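Local atomic coordinates of acylphosphatase (Coxiella burnetii, PDB entry 3TRG), a protein that hydrolyses acyl phosphates to a carboxylate and inorganic phosphate, as an acylphosphatase with the compact alpha/beta fold of its family. Residues His15-Gly20 with Asn81-Glu86; Val25-Ser30 with Pro75-Ser80; Val55-Arg60 with Glu90-Phe95. All coordinates share one frame; numbering follows the deposited sequence. Where two conformers were deposited one is given.

Interaction 1. Residues His15-Gly20 with Asn81-Glu86; sequences HVTVSG and NVNWEE. With EDO (1,2-ethanediol), chain C.
His15 and Glu85 pair through both of their backbone amides, His15 N to Glu85 O at 2.8 Å and Glu85 N to His15 O at 3.0 Å. The antiparallel pattern repeats at Thr17 and Asn83, where Asn83 N gives Thr17 O a nearly straight bond (170°), and at Ser19 and Asn81, where Ser19 N reaches Asn81 O at 3.0 Å but the return bond from Asn81 N is weak. In the non-hydrogen-bonded pairs between them the CA atoms come closer, 4.2 Å from Val16 CA to Trp84 CA, and Trp84 CA makes a C-H contact with His15 O (3.2 Å).

The faces differ: one is apolar, the other polar. On the first, Val16 CG1 meets Val82 CG1 at 3.7 Å and Val16 CG2 touches the CB of Trp84. On the other, an ethanediol, probably from the crystallisation liquor, lies between His15 and Glu85: His15 ND1 donates in the ring plane to its O1 (2.7 Å, 175°), and O1 donates on to Glu85 OE2 (2.8 Å). The far ring nitrogen, His15 NE2, is held by Glu53, which fixes the imidazole from its other end. Ser19 OG bonds to Ser80 OG.

Strand 78-87 is an outer strand of the sheet within this chain; strand 11-19 separates it from strand 52-57, while Trp84 on the apolar face packs against helix 60-69.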
ATOM      1  N   HIS A  15      -3.799  -5.609   3.655  1.00  6.36           N
ATOM      2  CA  HIS A  15      -3.831  -5.974   2.247  1.00  6.21           C
ATOM      3  C   HIS A  15      -4.849  -5.063   1.568  1.00  8.08           C
ATOM      4  O   HIS A  15      -5.913  -4.798   2.126  1.00  8.98           O
ATOM      5  CB  HIS A  15      -4.234  -7.442   2.099  1.00  8.88           C
ATOM      6  CG  HIS A  15      -4.381  -7.893   0.680  1.00  8.95           C
ATOM      7  ND1 HIS A  15      -5.609  -8.035   0.071  1.00 12.34           N
ATOM      8  CD2 HIS A  15      -3.458  -8.240  -0.247  1.00  7.84           C
ATOM      9  CE1 HIS A  15      -5.436  -8.452  -1.172  1.00 13.49           C
ATOM     10  NE2 HIS A  15      -4.139  -8.585  -1.390  1.00  9.91           N
ATOM     11  N   VAL A  16      -4.514  -4.576   0.376  1.00  7.41           N
ATOM     12  CA  VAL A  16      -5.347  -3.588  -0.305  1.00  7.23           C
ATOM     13  C   VAL A  16      -5.504  -3.914  -1.779  1.00  7.65           C
ATOM     14  O   VAL A  16      -4.562  -4.380  -2.421  1.00  8.84           O
ATOM     15  CB  VAL A  16      -4.721  -2.185  -0.229  1.00  7.13           C
ATOM     16  CG1 VAL A  16      -5.752  -1.109  -0.591  1.00  7.53           C
ATOM     17  CG2 VAL A  16      -4.125  -1.931   1.156  1.00  7.74           C
ATOM     18  N   THR A  17      -6.702  -3.667  -2.305  1.00  7.25           N
ATOM     19  CA  THR A  17      -6.893  -3.560  -3.748  1.00  6.76           C
ATOM     20  C   THR A  17      -7.428  -2.172  -4.081  1.00  8.79           C
ATOM     21  O   THR A  17      -8.262  -1.619  -3.358  1.00 11.57           O
ATOM     22  CB  THR A  17      -7.822  -4.643  -4.324  1.00  9.95           C
ATOM     23  OG1 THR A  17      -9.062  -4.644  -3.611  1.00 13.64           O
ATOM     24  CG2 THR A  17      -7.171  -6.018  -4.218  1.00 11.60           C
ATOM     25  N   VAL A  18      -6.923  -1.609  -5.173  1.00  7.25           N
ATOM     26  CA  VAL A  18      -7.289  -0.265  -5.597  1.00  8.21           C
ATOM     27  C   VAL A  18      -7.801  -0.340  -7.025  1.00  8.09           C
ATOM     28  O   VAL A  18      -7.099  -0.807  -7.918  1.00  8.01           O
ATOM     29  CB  VAL A  18      -6.083   0.688  -5.533  1.00  7.61           C
ATOM     30  CG1 VAL A  18      -6.491   2.101  -5.962  1.00  8.84           C
ATOM     31  CG2 VAL A  18      -5.494   0.709  -4.122  1.00 10.50           C
ATOM     32  N   SER A  19      -9.031   0.117  -7.235  0.53  8.71           N
ATOM     33  CA  SER A  19      -9.646   0.051  -8.554  0.53  9.49           C
ATOM     34  C   SER A  19      -9.769   1.427  -9.192  0.53  9.53           C
ATOM     35  O   SER A  19      -9.750   2.448  -8.504  0.53 10.50           O
ATOM     36  CB  SER A  19     -11.028  -0.601  -8.470  0.53 10.63           C
ATOM     37  OG  SER A  19     -11.937   0.219  -7.752  0.53 11.67           O
ATOM     38  N   GLY A  20      -9.907   1.437 -10.514  1.00 11.51           N
ATOM     39  CA  GLY A  20     -10.094   2.668 -11.259  1.00 10.88           C
ATOM     40  C   GLY A  20      -9.150   2.762 -12.439  1.00 12.72           C
ATOM     41  O   GLY A  20      -8.718   1.750 -12.993  1.00 14.95           O
ATOM     42  N   ASN A  81     -12.105   3.097  -6.088  1.00  9.65           N
ATOM     43  CA  ASN A  81     -12.314   2.427  -4.814  1.00 11.19           C
ATOM     44  C   ASN A  81     -11.008   1.968  -4.190  1.00 11.98           C
ATOM     45  O   ASN A  81     -10.057   1.632  -4.895  1.00 11.60           O
ATOM     46  CB  ASN A  81     -13.247   1.224  -4.971  1.00 12.63           C
ATOM     47  CG  ASN A  81     -13.694   0.661  -3.636  1.00 16.78           C
ATOM     48  OD1 ASN A  81     -14.128   1.399  -2.749  1.00 17.79           O
ATOM     49  ND2 ASN A  81     -13.581  -0.654  -3.480  1.00 20.24           N
ATOM     50  N   VAL A  82     -10.979   1.970  -2.861  1.00 11.32           N
ATOM     51  CA  VAL A  82      -9.873   1.412  -2.103  1.00  9.85           C
ATOM     52  C   VAL A  82     -10.472   0.441  -1.098  1.00 13.14           C
ATOM     53  O   VAL A  82     -11.300   0.822  -0.266  1.00 13.31           O
ATOM     54  CB  VAL A  82      -9.086   2.496  -1.353  1.00  8.99           C
ATOM     55  CG1 VAL A  82      -7.968   1.869  -0.528  1.00  8.62           C
ATOM     56  CG2 VAL A  82      -8.533   3.522  -2.331  1.00  8.83           C
ATOM     57  N   ASN A  83     -10.070  -0.819  -1.195  1.00 10.08           N
ATOM     58  CA  ASN A  83     -10.622  -1.862  -0.349  1.00 11.01           C
ATOM     59  C   ASN A  83      -9.480  -2.476   0.434  1.00 10.51           C
ATOM     60  O   ASN A  83      -8.586  -3.074  -0.151  1.00  9.98           O
ATOM     61  CB  ASN A  83     -11.305  -2.915  -1.220  1.00 12.58           C
ATOM     62  CG  ASN A  83     -11.947  -4.014  -0.414  1.00 20.25           C
ATOM     63  OD1 ASN A  83     -12.256  -3.840   0.762  1.00 24.33           O
ATOM     64  ND2 ASN A  83     -12.157  -5.162  -1.048  1.00 25.84           N
ATOM     65  N   TRP A  84      -9.490  -2.311   1.749  1.00 10.08           N
ATOM     66  CA  TRP A  84      -8.397  -2.837   2.556  1.00  8.95           C
ATOM     67  C   TRP A  84      -8.879  -3.657   3.741  1.00  9.54           C
ATOM     68  O   TRP A  84     -10.000  -3.490   4.222  1.00 10.10           O
ATOM     69  CB  TRP A  84      -7.451  -1.717   3.017  1.00  9.43           C
ATOM     70  CG  TRP A  84      -8.021  -0.729   4.013  1.00 11.74           C
ATOM     71  CD1 TRP A  84      -8.643   0.454   3.735  1.00 11.90           C
ATOM     72  CD2 TRP A  84      -7.965  -0.826   5.441  1.00 11.73           C
ATOM     73  NE1 TRP A  84      -9.001   1.090   4.905  1.00 12.62           N
ATOM     74  CE2 TRP A  84      -8.594   0.325   5.966  1.00 12.80           C
ATOM     75  CE3 TRP A  84      -7.457  -1.780   6.329  1.00 11.21           C
ATOM     76  CZ2 TRP A  84      -8.724   0.548   7.336  1.00 12.44           C
ATOM     77  CZ3 TRP A  84      -7.587  -1.559   7.689  1.00 11.69           C
ATOM     78  CH2 TRP A  84      -8.217  -0.403   8.181  1.00 11.16           C
ATOM     79  N   GLU A  85      -8.034  -4.574   4.192  1.00  8.66           N
ATOM     80  CA  GLU A  85      -8.291  -5.234   5.457  1.00  8.13           C
ATOM     81  C   GLU A  85      -6.980  -5.511   6.166  1.00  7.63           C
ATOM     82  O   GLU A  85      -5.940  -5.694   5.531  1.00  7.53           O
ATOM     83  CB  GLU A  85      -9.083  -6.531   5.262  1.00 12.54           C
ATOM     84  CG  GLU A  85      -8.275  -7.702   4.734  1.00 13.12           C
ATOM     85  CD  GLU A  85      -9.146  -8.885   4.358  1.00 17.01           C
ATOM     86  OE1 GLU A  85      -9.409  -9.740   5.228  1.00 14.09           O
ATOM     87  OE2 GLU A  85      -9.573  -8.950   3.189  1.00 15.59           O
ATOM     88  N   GLU A  86      -7.028  -5.519   7.489  1.00  8.20           N
ATOM     89  CA  GLU A  86      -5.873  -5.913   8.267  1.00  8.81           C
ATOM     90  C   GLU A  86      -5.677  -7.418   8.099  1.00  7.01           C
ATOM     91  O   GLU A  86      -6.652  -8.170   7.982  1.00  9.18           O
ATOM     92  CB  GLU A  86      -6.096  -5.564   9.737  1.00  7.91           C
ATOM     93  CG  GLU A  86      -4.886  -5.783  10.603  1.00  8.67           C
ATOM     94  CD  GLU A  86      -5.136  -5.394  12.043  1.00  9.66           C
ATOM     95  OE1 GLU A  86      -6.312  -5.165  12.410  1.00 10.33           O
ATOM     96  OE2 GLU A  86      -4.155  -5.325  12.813  1.00 10.99           O
TER
HETATM   97  C1  EDO C  97      -8.849  -6.523   1.071  1.00 24.86           C
HETATM   98  O1  EDO C  97      -8.037  -7.693   1.238  1.00 19.18           O
HETATM   99  C2  EDO C  97      -8.604  -5.937  -0.312  1.00 30.06           C
HETATM  100  O2  EDO C  97      -9.073  -6.839  -1.317  1.00 29.85           O
HETATM  101  O   HOH W   1     -10.960  -1.934  -4.926  0.88 16.30           O
HETATM  102  O   HOH W   2     -11.077  -6.412  -3.751  0.39 17.32           O

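Interaction 2. Residues Val25-Ser30 with Pro75-Ser80; sequences VFFRES and PQAAVS
Val25 and Phe27 meet the chain leading into strand 78-87 at one end of the acylphosphatase fold, a ferredoxin-like alpha/beta sandwich. Residues 25-30 carry the end of the loop after strand 11-19 and the first turn of helix 27-37; in this family that loop binds the phosphate of the substrate, and Arg28 is the predicted active-site arginine.

Along 75-80, Pro75 comes first and contributes mainly its carbonyl. Pro75 O lies 4.1 Å from Val25 CB, and a water donates to it (2.8 Å) and to Val25 O, bridging the two backbone carbonyls. Gln76 follows with a positive phi (83°). Val25 CG1, set beside its own backbone N and anti to the carbonyl carbon (Val25 chi1 -64°), lies 3.9 Å from Gln76 CB and 3.8 Å from Gln76 O. Ala77 points its CB into the contact, where one methyl serves two partners: Val25 CG2 at 4.1 Å and Phe27 CE2 at 3.9 Å. Ala78 turns its CB away, and its backbone pairs with Lys21. Val79 then brings CG2 to the edge of the Phe27 ring, near its plane, the two side chains crossing at about a right angle. Phe27 also packs on Val18, Val22 and Pro74, and its side chain comes about 4 Å from that of Asn46, the other predicted active-site residue.

No direct hydrogen bond joins the segments. Arg28 turns its NH1 to the C-terminal carboxylate of Arg98. Phe26 takes the N-cap position, its O receiving Ser30 N, while Ser30 OG donates to Phe27 O at 2.9 Å.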
ATOM      1  N   VAL A  25       0.190   5.064 -15.189  1.00 12.32           N
ATOM      2  CA  VAL A  25       0.404   6.246 -14.356  1.00 11.73           C
ATOM      3  C   VAL A  25       1.443   5.968 -13.268  1.00 10.12           C
ATOM      4  O   VAL A  25       1.483   6.642 -12.239  1.00 11.09           O
ATOM      5  CB  VAL A  25      -0.914   6.758 -13.719  1.00 11.32           C
ATOM      6  CG1 VAL A  25      -1.886   7.219 -14.805  1.00 14.75           C
ATOM      7  CG2 VAL A  25      -1.555   5.684 -12.837  1.00 13.25           C
ATOM      8  N   PHE A  26       2.290   4.974 -13.509  1.00  7.44           N
ATOM      9  CA  PHE A  26       3.352   4.644 -12.569  1.00  7.38           C
ATOM     10  C   PHE A  26       2.789   4.405 -11.168  1.00  8.29           C
ATOM     11  O   PHE A  26       3.373   4.826 -10.170  1.00  9.18           O
ATOM     12  CB  PHE A  26       4.402   5.761 -12.537  1.00 10.03           C
ATOM     13  CG  PHE A  26       5.129   5.952 -13.842  1.00 10.66           C
ATOM     14  CD1 PHE A  26       5.990   4.981 -14.319  1.00 12.20           C
ATOM     15  CD2 PHE A  26       4.963   7.113 -14.582  1.00 11.45           C
ATOM     16  CE1 PHE A  26       6.669   5.158 -15.521  1.00 11.33           C
ATOM     17  CE2 PHE A  26       5.636   7.295 -15.778  1.00 12.37           C
ATOM     18  CZ  PHE A  26       6.488   6.320 -16.247  1.00 11.46           C
ATOM     19  N   PHE A  27       1.654   3.719 -11.091  1.00  8.71           N
ATOM     20  CA  PHE A  27       1.015   3.505  -9.794  1.00  8.51           C
ATOM     21  C   PHE A  27       1.877   2.688  -8.820  1.00 10.17           C
ATOM     22  O   PHE A  27       2.013   3.063  -7.650  1.00  9.69           O
ATOM     23  CB  PHE A  27      -0.378   2.887  -9.949  1.00 10.36           C
ATOM     24  CG  PHE A  27      -1.335   3.300  -8.868  1.00 10.42           C
ATOM     25  CD1 PHE A  27      -1.163   2.846  -7.573  1.00  9.28           C
ATOM     26  CD2 PHE A  27      -2.392   4.155  -9.142  1.00 11.83           C
ATOM     27  CE1 PHE A  27      -2.031   3.234  -6.563  1.00 10.97           C
ATOM     28  CE2 PHE A  27      -3.264   4.548  -8.138  1.00 11.77           C
ATOM     29  CZ  PHE A  27      -3.085   4.087  -6.850  1.00 10.46           C
ATOM     30  N   ARG A  28       2.474   1.598  -9.304  1.00 10.27           N
ATOM     31  CA  ARG A  28       3.352   0.765  -8.479  1.00 11.87           C
ATOM     32  C   ARG A  28       4.463   1.585  -7.843  1.00 10.16           C
ATOM     33  O   ARG A  28       4.673   1.541  -6.634  1.00  9.48           O
ATOM     34  CB  ARG A  28       3.995  -0.349  -9.315  1.00 14.34           C
ATOM     35  CG  ARG A  28       3.089  -1.506  -9.680  1.00 17.59           C
ATOM     36  CD  ARG A  28       3.877  -2.550 -10.466  1.00 17.58           C
ATOM     37  NE  ARG A  28       4.871  -1.886 -11.296  1.00 20.69           N
ATOM     38  CZ  ARG A  28       6.117  -2.309 -11.473  1.00 23.24           C
ATOM     39  NH1 ARG A  28       6.536  -3.431 -10.902  1.00 23.34           N
ATOM     40  NH2 ARG A  28       6.944  -1.608 -12.233  1.00 22.18           N
ATOM     41  N   GLU A  29       5.194   2.322  -8.672  1.00  9.00           N
ATOM     42  CA  GLU A  29       6.314   3.109  -8.177  1.00 10.03           C
ATOM     43  C   GLU A  29       5.867   4.156  -7.161  1.00  9.78           C
ATOM     44  O   GLU A  29       6.559   4.402  -6.176  1.00 10.68           O
ATOM     45  CB  GLU A  29       7.085   3.757  -9.332  1.00 10.94           C
ATOM     46  CG  GLU A  29       7.771   2.745 -10.253  1.00 11.69           C
ATOM     47  CD  GLU A  29       6.864   2.225 -11.352  1.00 13.28           C
ATOM     48  OE1 GLU A  29       5.662   2.566 -11.372  1.00 10.35           O
ATOM     49  OE2 GLU A  29       7.362   1.475 -12.219  1.00 16.76           O
ATOM     50  N   SER A  30       4.701   4.752  -7.388  1.00  7.45           N
ATOM     51  CA  SER A  30       4.210   5.816  -6.508  1.00  8.36           C
ATOM     52  C   SER A  30       3.834   5.270  -5.133  1.00  9.65           C
ATOM     53  O   SER A  30       4.033   5.935  -4.114  1.00 10.06           O
ATOM     54  CB  SER A  30       3.026   6.562  -7.143  1.00 11.65           C
ATOM     55  OG  SER A  30       1.808   5.851  -7.012  1.00 14.36           O
ATOM     56  N   PRO A  75      -0.237  11.552  -9.942  1.00 10.47           N
ATOM     57  CA  PRO A  75      -0.904  12.397 -10.937  1.00 13.70           C
ATOM     58  C   PRO A  75      -1.480  11.570 -12.086  1.00 15.06           C
ATOM     59  O   PRO A  75      -0.833  10.642 -12.570  1.00 13.14           O
ATOM     60  CB  PRO A  75       0.228  13.297 -11.445  1.00 13.48           C
ATOM     61  CG  PRO A  75       1.198  13.347 -10.311  1.00 12.52           C
ATOM     62  CD  PRO A  75       1.152  11.982  -9.697  1.00 12.13           C
ATOM     63  N   GLN A  76      -2.698  11.912 -12.495  1.00 16.18           N
ATOM     64  CA  GLN A  76      -3.385  11.265 -13.614  1.00 17.02           C
ATOM     65  C   GLN A  76      -4.099   9.963 -13.239  1.00 17.38           C
ATOM     66  O   GLN A  76      -4.876   9.429 -14.032  1.00 18.74           O
ATOM     67  CB  GLN A  76      -2.455  11.070 -14.820  1.00 19.25           C
ATOM     68  CG  GLN A  76      -1.928  12.384 -15.411  1.00 19.39           C
ATOM     69  CD  GLN A  76      -1.225  12.198 -16.744  1.00 26.26           C
ATOM     70  OE1 GLN A  76      -1.628  11.369 -17.562  1.00 27.89           O
ATOM     71  NE2 GLN A  76      -0.163  12.966 -16.967  1.00 25.05           N
ATOM     72  N   ALA A  77      -3.851   9.454 -12.036  1.00 15.98           N
ATOM     73  CA  ALA A  77      -4.619   8.314 -11.545  1.00 14.54           C
ATOM     74  C   ALA A  77      -6.044   8.758 -11.238  1.00 15.81           C
ATOM     75  O   ALA A  77      -6.265   9.872 -10.766  1.00 18.75           O
ATOM     76  CB  ALA A  77      -3.978   7.720 -10.298  1.00 12.61           C
ATOM     77  N   ALA A  78      -7.007   7.887 -11.510  1.00 12.72           N
ATOM     78  CA  ALA A  78      -8.396   8.167 -11.171  1.00 14.97           C
ATOM     79  C   ALA A  78      -8.978   6.984 -10.411  1.00 12.22           C
ATOM     80  O   ALA A  78      -9.592   6.091 -11.000  1.00 11.56           O
ATOM     81  CB  ALA A  78      -9.208   8.458 -12.419  1.00 17.52           C
ATOM     82  N   VAL A  79      -8.767   6.987  -9.098  1.00 10.06           N
ATOM     83  CA  VAL A  79      -9.138   5.869  -8.239  1.00 10.17           C
ATOM     84  C   VAL A  79     -10.632   5.868  -7.934  1.00 12.00           C
ATOM     85  O   VAL A  79     -11.189   6.886  -7.522  1.00 13.75           O
ATOM     86  CB  VAL A  79      -8.338   5.897  -6.916  1.00  7.98           C
ATOM     87  CG1 VAL A  79      -8.851   4.848  -5.942  1.00  8.76           C
ATOM     88  CG2 VAL A  79      -6.848   5.700  -7.197  1.00 10.36           C
ATOM     89  N   SER A  80     -11.274   4.722  -8.142  1.00 11.36           N
ATOM     90  CA  SER A  80     -12.710   4.590  -7.917  1.00 11.54           C
ATOM     91  C   SER A  80     -13.038   3.895  -6.595  1.00 10.85           C
ATOM     92  O   SER A  80     -14.131   4.065  -6.048  1.00 11.78           O
ATOM     93  CB  SER A  80     -13.362   3.832  -9.075  1.00 15.88           C
ATOM     94  OG  SER A  80     -12.847   2.510  -9.163  1.00 16.76           O
TER
HETATM   95  O   HOH W   3       1.591   9.379 -12.199  0.82  8.86           O

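Interaction 3. Residues Val55-Arg60 with Glu90-Phe95; sequences VACGER and EDYSDF
Cys57 SG, already joined to Cys13 SG in a disulfide, sits at the edge of the Tyr92 ring and nearly in its plane, 5.2 Å from the ring centroid and 82° off the normal. This is a sulfur-aromatic contact made by one half of a disulfide. The closest ring atom is Tyr92 CD2, 4.0 Å from Cys57 SG. With SG anti to the carbonyl carbon (chi1 -60°), the sulfur is also carried to Glu90 O, at 3.6 Å, so Glu90 O and Tyr92 CD2 meet it from neighbouring directions.

Two residues earlier on the same strand, Val55 CG1 reaches Tyr92 CE2 at 4.0 Å, the two side chains crossing at about a right angle. Val55 CG1 also comes near Glu90 OE1, the atom that takes the phenol hydrogen: Tyr92 OH donates to Glu90 OE1 at 2.6 Å, nearly along the C-O axis of the acceptor. That bond lies within 90-95 and is one of those that hold the tip of the ring. The Tyr92 ring further meets Trp43 of strand 41-46, with planes at about 70°.

At the other end of 90-95, Phe95 puts ring atom CE2 3.4 Å from Val55 O and 4.2 Å from Ala56 CB. Ala56 CA lies near the plane of the ring, at its edge. Phe95 also packs on Val31, Arg32 and Ala35 of helix 27-37, and so joins the central strand 52-57 to that helix.

Between these two segments the chemistry is apolar and sulfur-aromatic packing without a hydrogen bond; backbone bonding of Asp94 with Gly42 links the connection to strand 41-46 instead. The short Tyr92-Glu90 bond is consistent with an ionised carboxylate.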
ATOM      1  N   VAL A  55       0.474  -5.083  -0.162  1.00  5.64           N
ATOM      2  CA  VAL A  55       0.532  -5.348   1.265  1.00  5.67           C
ATOM      3  C   VAL A  55       1.436  -4.285   1.877  1.00  6.25           C
ATOM      4  O   VAL A  55       2.511  -3.983   1.344  1.00  7.92           O
ATOM      5  CB  VAL A  55       1.103  -6.747   1.557  1.00  5.82           C
ATOM      6  CG1 VAL A  55       1.481  -6.878   3.033  1.00  7.57           C
ATOM      7  CG2 VAL A  55       0.091  -7.829   1.160  1.00  6.87           C
ATOM      8  N   ALA A  56       0.989  -3.691   2.978  1.00  7.02           N
ATOM      9  CA  ALA A  56       1.773  -2.668   3.656  1.00  8.12           C
ATOM     10  C   ALA A  56       1.835  -2.988   5.141  1.00  7.78           C
ATOM     11  O   ALA A  56       0.810  -3.284   5.757  1.00  7.62           O
ATOM     12  CB  ALA A  56       1.167  -1.297   3.431  1.00  7.49           C
ATOM     13  N   CYS A  57       3.042  -2.935   5.703  1.00  5.74           N
ATOM     14  CA  CYS A  57       3.268  -3.251   7.107  1.00  6.54           C
ATOM     15  C   CYS A  57       4.044  -2.124   7.767  1.00  8.79           C
ATOM     16  O   CYS A  57       4.967  -1.559   7.171  1.00  8.03           O
ATOM     17  CB  CYS A  57       4.087  -4.536   7.247  1.00  5.76           C
ATOM     18  SG  CYS A  57       3.348  -6.012   6.520  1.00  7.18           S
ATOM     19  N   GLY A  58       3.673  -1.815   9.003  1.00  6.76           N
ATOM     20  CA  GLY A  58       4.387  -0.830   9.789  1.00  7.74           C
ATOM     21  C   GLY A  58       3.465  -0.221  10.824  1.00 10.15           C
ATOM     22  O   GLY A  58       2.460  -0.822  11.205  1.00  9.00           O
ATOM     23  N   GLU A  59       3.804   0.977  11.282  1.00  9.52           N
ATOM     24  CA  GLU A  59       2.999   1.642  12.297  1.00  9.82           C
ATOM     25  C   GLU A  59       1.622   2.016  11.756  1.00  8.35           C
ATOM     26  O   GLU A  59       1.474   2.324  10.574  1.00  8.84           O
ATOM     27  CB  GLU A  59       3.756   2.846  12.854  1.00  9.93           C
ATOM     28  CG  GLU A  59       5.002   2.403  13.607  1.00 13.04           C
ATOM     29  CD  GLU A  59       5.682   3.516  14.369  1.00 19.83           C
ATOM     30  OE1 GLU A  59       5.429   4.698  14.061  1.00 19.20           O
ATOM     31  OE2 GLU A  59       6.470   3.199  15.285  1.00 21.36           O
ATOM     32  N   ARG A  60       0.611   1.970  12.617  1.00  9.39           N
ATOM     33  CA  ARG A  60      -0.774   2.143  12.172  1.00  7.17           C
ATOM     34  C   ARG A  60      -1.093   3.548  11.658  1.00  8.47           C
ATOM     35  O   ARG A  60      -1.868   3.698  10.712  1.00  8.77           O
ATOM     36  CB  ARG A  60      -1.746   1.725  13.279  1.00  6.95           C
ATOM     37  CG  ARG A  60      -1.667   0.232  13.593  1.00  7.29           C
ATOM     38  CD  ARG A  60      -2.497  -0.126  14.817  1.00  7.62           C
ATOM     39  NE  ARG A  60      -2.390  -1.540  15.170  1.00  9.07           N
ATOM     40  CZ  ARG A  60      -1.420  -2.047  15.926  1.00  9.82           C
ATOM     41  NH1 ARG A  60      -0.465  -1.253  16.395  1.00 12.00           N
ATOM     42  NH2 ARG A  60      -1.397  -3.345  16.208  1.00 10.35           N
ATOM     43  N   GLU A  90       3.031 -10.241   8.257  1.00  8.58           N
ATOM     44  CA  GLU A  90       4.088 -10.816   7.434  1.00 11.63           C
ATOM     45  C   GLU A  90       5.342  -9.961   7.604  1.00 12.36           C
ATOM     46  O   GLU A  90       5.251  -8.747   7.789  1.00 12.91           O
ATOM     47  CB  GLU A  90       3.656 -10.852   5.959  1.00 11.06           C
ATOM     48  CG  GLU A  90       2.377 -11.644   5.713  1.00 12.41           C
ATOM     49  CD  GLU A  90       1.866 -11.556   4.281  1.00 19.49           C
ATOM     50  OE1 GLU A  90       2.531 -10.930   3.435  1.00 19.34           O
ATOM     51  OE2 GLU A  90       0.790 -12.117   3.998  1.00 18.78           O
ATOM     52  N   ASP A  91       6.511 -10.588   7.547  1.00 10.63           N
ATOM     53  CA  ASP A  91       7.772  -9.879   7.766  1.00 13.33           C
ATOM     54  C   ASP A  91       8.396  -9.432   6.446  1.00 14.34           C
ATOM     55  O   ASP A  91       8.640 -10.253   5.562  1.00 15.15           O
ATOM     56  CB  ASP A  91       8.751 -10.773   8.533  1.00 18.12           C
ATOM     57  CG  ASP A  91       9.992 -10.028   8.995  1.00 33.06           C
ATOM     58  OD1 ASP A  91       9.912  -8.799   9.209  1.00 37.38           O
ATOM     59  OD2 ASP A  91      11.047 -10.675   9.152  1.00 40.68           O
ATOM     60  N   TYR A  92       8.627  -8.126   6.318  1.00 12.37           N
ATOM     61  CA  TYR A  92       9.339  -7.557   5.175  1.00 12.65           C
ATOM     62  C   TYR A  92      10.391  -6.574   5.664  1.00 16.38           C
ATOM     63  O   TYR A  92      10.170  -5.862   6.642  1.00 18.05           O
ATOM     64  CB  TYR A  92       8.376  -6.816   4.250  1.00 10.22           C
ATOM     65  CG  TYR A  92       7.325  -7.703   3.632  1.00 11.25           C
ATOM     66  CD1 TYR A  92       7.617  -8.475   2.519  1.00 14.30           C
ATOM     67  CD2 TYR A  92       6.049  -7.770   4.164  1.00 10.23           C
ATOM     68  CE1 TYR A  92       6.664  -9.295   1.950  1.00 16.17           C
ATOM     69  CE2 TYR A  92       5.090  -8.586   3.604  1.00 12.77           C
ATOM     70  CZ  TYR A  92       5.403  -9.345   2.498  1.00 13.47           C
ATOM     71  OH  TYR A  92       4.456 -10.162   1.932  1.00 16.03           O
ATOM     72  N   SER A  93      11.522  -6.518   4.971  1.00 17.64           N
ATOM     73  CA  SER A  93      12.588  -5.594   5.340  1.00 21.33           C
ATOM     74  C   SER A  93      12.509  -4.292   4.548  1.00 19.99           C
ATOM     75  O   SER A  93      13.091  -3.283   4.939  1.00 17.56           O
ATOM     76  CB  SER A  93      13.960  -6.245   5.147  1.00 21.76           C
ATOM     77  OG  SER A  93      14.123  -6.724   3.822  1.00 28.67           O
ATOM     78  N   ASP A  94      11.779  -4.321   3.439  1.00  8.81           N
ATOM     79  CA  ASP A  94      11.666  -3.153   2.582  1.00  9.26           C
ATOM     80  C   ASP A  94      10.334  -3.155   1.863  1.00  8.26           C
ATOM     81  O   ASP A  94       9.495  -4.026   2.098  1.00  8.23           O
ATOM     82  CB  ASP A  94      12.799  -3.119   1.558  1.00 12.61           C
ATOM     83  CG  ASP A  94      12.887  -4.392   0.735  1.00 19.42           C
ATOM     84  OD1 ASP A  94      11.909  -5.170   0.713  1.00 17.89           O
ATOM     85  OD2 ASP A  94      13.944  -4.615   0.102  1.00 25.40           O
ATOM     86  N   PHE A  95      10.144  -2.176   0.988  1.00 10.83           N
ATOM     87  CA  PHE A  95       8.939  -2.122   0.172  1.00  9.20           C
ATOM     88  C   PHE A  95       9.334  -2.235  -1.293  1.00  9.90           C
ATOM     89  O   PHE A  95      10.122  -1.434  -1.791  1.00 11.32           O
ATOM     90  CB  PHE A  95       8.144  -0.837   0.427  1.00  9.64           C
ATOM     91  CG  PHE A  95       6.688  -0.962   0.072  1.00  7.92           C
ATOM     92  CD1 PHE A  95       6.291  -0.995  -1.254  1.00  7.26           C
ATOM     93  CD2 PHE A  95       5.730  -1.096   1.059  1.00 10.33           C
ATOM     94  CE1 PHE A  95       4.950  -1.138  -1.591  1.00  7.93           C
ATOM     95  CE2 PHE A  95       4.392  -1.239   0.736  1.00  9.91           C
ATOM     96  CZ  PHE A  95       4.001  -1.261  -0.589  1.00  8.87           C
TER

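How the interactions relate
All three contacts reach one sheet, but at different places. Interaction 3 is the buried one, at central strand 52-57, and relies on rings, methyls and a disulfide sulfur. Interactions 1 and 2 are partly buried and share strand 78-87: the first joins it to strand 11-19 by backbone hydrogen bonds, with polar side chains on one face, while the second packs its beginning against the start of helix 27-37 with little more than methyls, a ring edge and a water. These two touch where Val18 CG1 meets Val79 CG1 at 3.6 Å. Interactions 1 and 3 touch through His15 and Val55; interaction 3 lies across the chain's centre from the other two and does not touch interaction 2.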